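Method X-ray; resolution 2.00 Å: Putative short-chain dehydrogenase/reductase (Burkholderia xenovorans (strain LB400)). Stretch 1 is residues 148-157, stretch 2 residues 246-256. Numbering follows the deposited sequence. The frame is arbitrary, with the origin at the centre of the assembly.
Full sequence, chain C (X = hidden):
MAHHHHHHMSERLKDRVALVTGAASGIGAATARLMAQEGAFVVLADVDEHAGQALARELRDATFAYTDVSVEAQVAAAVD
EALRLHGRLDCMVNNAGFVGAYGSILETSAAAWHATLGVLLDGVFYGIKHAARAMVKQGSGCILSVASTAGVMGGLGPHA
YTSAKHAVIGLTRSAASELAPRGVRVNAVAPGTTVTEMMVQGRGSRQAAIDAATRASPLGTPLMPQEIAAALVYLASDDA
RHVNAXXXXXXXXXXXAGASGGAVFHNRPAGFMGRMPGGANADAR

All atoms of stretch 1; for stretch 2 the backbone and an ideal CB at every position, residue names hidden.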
# COMPACT_ATOMS: atom_id res chain seq x y z
N SER C 148 6.49 11.24 0.07
CA SER C 148 5.13 11.74 -0.14
C SER C 148 4.20 10.54 -0.23
O SER C 148 4.63 9.44 -0.56
CB SER C 148 5.03 12.56 -1.42
OG SER C 148 3.68 12.72 -1.81
N THR C 149 2.90 10.79 -0.00
CA THR C 149 1.90 9.77 -0.29
C THR C 149 1.95 9.34 -1.75
O THR C 149 1.58 8.20 -2.07
CB THR C 149 0.49 10.28 0.05
OG1 THR C 149 0.28 11.56 -0.55
CG2 THR C 149 0.33 10.43 1.54
N ALA C 150 2.41 10.22 -2.64
CA ALA C 150 2.61 9.84 -4.03
C ALA C 150 3.69 8.78 -4.21
O ALA C 150 3.76 8.16 -5.28
CB ALA C 150 2.95 11.09 -4.87
N GLY C 151 4.49 8.52 -3.19
CA GLY C 151 5.42 7.41 -3.22
C GLY C 151 4.82 6.09 -2.81
O GLY C 151 5.47 5.05 -2.94
N VAL C 152 3.56 6.11 -2.38
CA VAL C 152 2.89 4.92 -1.88
C VAL C 152 1.79 4.42 -2.82
O VAL C 152 1.48 3.22 -2.80
CB VAL C 152 2.32 5.21 -0.47
CG1 VAL C 152 1.16 4.32 -0.10
CG2 VAL C 152 3.44 5.14 0.58
N MET C 153 1.25 5.28 -3.69
CA MET C 153 0.25 4.86 -4.67
C MET C 153 0.17 5.91 -5.77
O MET C 153 0.74 7.00 -5.65
CB MET C 153 -1.10 4.62 -3.98
CG MET C 153 -1.72 5.87 -3.38
SD MET C 153 -3.41 5.66 -2.68
CE MET C 153 -4.29 5.11 -4.14
N GLY C 154 -0.54 5.55 -6.86
CA GLY C 154 -0.79 6.49 -7.93
C GLY C 154 -2.02 7.36 -7.66
O GLY C 154 -2.76 7.18 -6.69
N GLY C 155 -2.21 8.36 -8.53
CA GLY C 155 -3.33 9.27 -8.44
C GLY C 155 -3.18 10.40 -7.44
O GLY C 155 -4.11 11.20 -7.29
N LEU C 156 -2.03 10.53 -6.77
CA LEU C 156 -1.83 11.54 -5.74
C LEU C 156 -0.81 12.61 -6.12
O LEU C 156 -0.55 13.51 -5.32
CB LEU C 156 -1.43 10.86 -4.41
CG LEU C 156 -2.54 9.99 -3.78
CD1 LEU C 156 -2.12 9.33 -2.47
CD2 LEU C 156 -3.80 10.83 -3.58
N GLY C 157 -0.18 12.49 -7.27
CA GLY C 157 0.74 13.51 -7.75
C GLY C 157 1.02 13.30 -9.22
O GLY C 157 0.51 12.36 -9.84
N UNK C 246 11.41 2.37 7.35
CA UNK C 246 9.97 2.57 7.46
C UNK C 246 9.55 3.83 6.72
O UNK C 246 10.32 4.79 6.62
CB UNK C 246 9.55 2.65 8.93
N UNK C 247 8.32 3.82 6.21
CA UNK C 247 7.74 5.03 5.62
C UNK C 247 6.64 5.50 6.56
O UNK C 247 5.56 4.91 6.61
CB UNK C 247 7.20 4.78 4.21
N UNK C 248 6.94 6.54 7.33
CA UNK C 248 5.97 7.08 8.27
C UNK C 248 5.02 8.00 7.51
O UNK C 248 5.43 9.08 7.06
CB UNK C 248 6.66 7.82 9.41
N UNK C 249 3.77 7.57 7.34
CA UNK C 249 2.79 8.28 6.51
C UNK C 249 2.01 9.26 7.39
O UNK C 249 1.51 8.89 8.46
CB UNK C 249 1.84 7.30 5.82
N UNK C 250 1.92 10.51 6.93
CA UNK C 250 1.22 11.56 7.68
C UNK C 250 0.22 12.17 6.70
O UNK C 250 0.50 13.18 6.05
CB UNK C 250 2.18 12.61 8.24
N UNK C 251 -0.97 11.55 6.59
CA UNK C 251 -1.90 11.93 5.52
C UNK C 251 -3.36 11.83 5.95
O UNK C 251 -4.23 11.70 5.08
CB UNK C 251 -1.67 11.05 4.29
N UNK C 252 -3.65 11.84 7.24
CA UNK C 252 -5.01 11.72 7.74
C UNK C 252 -5.68 10.42 7.31
O UNK C 252 -6.90 10.33 7.35
CB UNK C 252 -5.84 12.91 7.26
N UNK C 253 -4.90 9.43 6.89
CA UNK C 253 -5.41 8.11 6.55
C UNK C 253 -5.86 7.89 5.12
O UNK C 253 -6.39 6.82 4.81
CB UNK C 253 -6.59 7.79 7.47
N UNK C 254 -5.60 8.85 4.22
CA UNK C 254 -6.18 8.79 2.87
C UNK C 254 -5.69 7.56 2.10
O UNK C 254 -6.47 6.92 1.37
CB UNK C 254 -5.84 10.06 2.09
N UNK C 255 -4.40 7.22 2.21
CA UNK C 255 -3.85 6.16 1.36
C UNK C 255 -4.38 4.78 1.76
O UNK C 255 -4.48 3.90 0.90
CB UNK C 255 -2.32 6.17 1.43
N UNK C 256 -4.72 4.58 3.03
CA UNK C 256 -5.15 3.27 3.52
C UNK C 256 -6.60 3.25 3.99
O UNK C 256 -7.12 2.15 4.28
CB UNK C 256 -4.24 2.82 4.67

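Position 246 lies out of reach of stretch 1, so almost any side chain would fit. His 246 makes no contact across.

At 247 the strand begins and the CA-to-CB bond points toward stretch 1, where an ideal CB stands 5.2 Å from Val 152 CG2. Extended backbone and a small gap favour a beta-branched or compact apolar residue. Thr 247 takes the place; its CG2 comes to 4.5 Å from Val 152 CG2, a loose methyl contact.

Position 248 is out of reach of stretch 1, and its extended backbone suits many residues, beta-branched or not. It is Leu 248.

At 249 the bond points sideways, so a side chain needs atoms beyond CB to reach the methyl of Thr 149; valine, isoleucine, leucine or methionine could do so. Val 249, with chi1 t, brings CG1 to 4.2 Å from Thr 149 CG2.

Position 250 also points sideways but has no neighbour in stretch 1; a strand-compatible residue is all that can be inferred, and Val 250 is found.

Position 251 points toward stretch 1, and its ideal CB would sit just 3.5 Å from Thr 149 CG2. That already puts CB in contact, so atoms beyond CB are not needed to reach stretch 1. Stretch 1 supplies a methyl and no charge, so the argument for a polar group must come from stretch 2: the chain turns here, and the amides of 253 and 255 lie ahead, inviting a short acceptor such as aspartate or asparagine. Asp 251 packs its CB 3.4 Å from Thr 149 CG2, while OD1 accepts from the N of 253 at 2.8 Å and OD2 from the N of 255 at 2.9 Å, tying the type I' turn to the start of the helix.

Position 252 has positive phi (60°) and points out of reach; glycine, asparagine or aspartate are the usual guesses. The chain carries Ser 252, whose OG is hydrogen-bonded elsewhere in the structure.

At 253, phi 89° and psi 8° would jam a CB against the preceding carbonyl O. This calls for glycine, and Gly 253 occupies the N-cap position.

Position 254 points toward stretch 1, yet no atom there lies within 5.5 Å of its ideal CB, so a medium apolar side chain would fit without being dictated. Val 254 CG1 comes no nearer than 4.9 Å, to Leu 156 CD2.

Position 255 is the centre of the contact. Its ideal CB faces Val 152 CG1 at 4.2 Å, Met 153 SD at 4.3 Å and Thr 149 CG2 at 5.0 Å, a mostly apolar setting suited to alanine, valine or threonine. Thr 255, chi1 p, puts CG2 3.7 Å from Thr 149 CB and 3.8 Å from Leu 156 CD1, and its CA lies 4.1 Å from Met 153 SD.

Position 256 points sideways, and stretch 1 would accept polar and apolar side chains alike; Val 256 makes no contact across.

Stretch 2 246-256: HTLVVDSGVTV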
# COMPACT_ATOMS: atom_id res chain seq x y z
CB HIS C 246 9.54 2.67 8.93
CG HIS C 246 8.06 2.84 9.12
ND1 HIS C 246 7.13 1.94 8.63
CD2 HIS C 246 7.35 3.81 9.75
CE1 HIS C 246 5.91 2.34 8.96
NE2 HIS C 246 6.02 3.47 9.64
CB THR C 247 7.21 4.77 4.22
OG1 THR C 247 8.29 4.37 3.38
CG2 THR C 247 6.58 6.07 3.63
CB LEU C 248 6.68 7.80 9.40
CG LEU C 248 5.86 8.53 10.44
CD1 LEU C 248 4.72 7.67 10.94
CD2 LEU C 248 6.77 8.94 11.59
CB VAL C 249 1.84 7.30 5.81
CG1 VAL C 249 0.75 8.05 5.03
CG2 VAL C 249 2.62 6.32 4.92
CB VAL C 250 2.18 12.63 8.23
CG1 VAL C 250 1.43 13.61 9.15
CG2 VAL C 250 3.38 11.99 8.96
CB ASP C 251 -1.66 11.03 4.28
CG ASP C 251 -2.20 9.60 4.45
OD1 ASP C 251 -2.43 9.13 5.58
OD2 ASP C 251 -2.37 8.92 3.42
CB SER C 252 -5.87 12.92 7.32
OG SER C 252 -5.35 14.11 7.86
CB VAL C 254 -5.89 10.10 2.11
CG1 VAL C 254 -6.16 9.92 0.63
CG2 VAL C 254 -6.75 11.23 2.68
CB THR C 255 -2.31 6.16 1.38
OG1 THR C 255 -1.83 6.00 2.72
CG2 THR C 255 -1.74 7.45 0.79
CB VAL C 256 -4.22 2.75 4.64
CG1 VAL C 256 -2.83 2.38 4.08
CG2 VAL C 256 -4.09 3.77 5.74
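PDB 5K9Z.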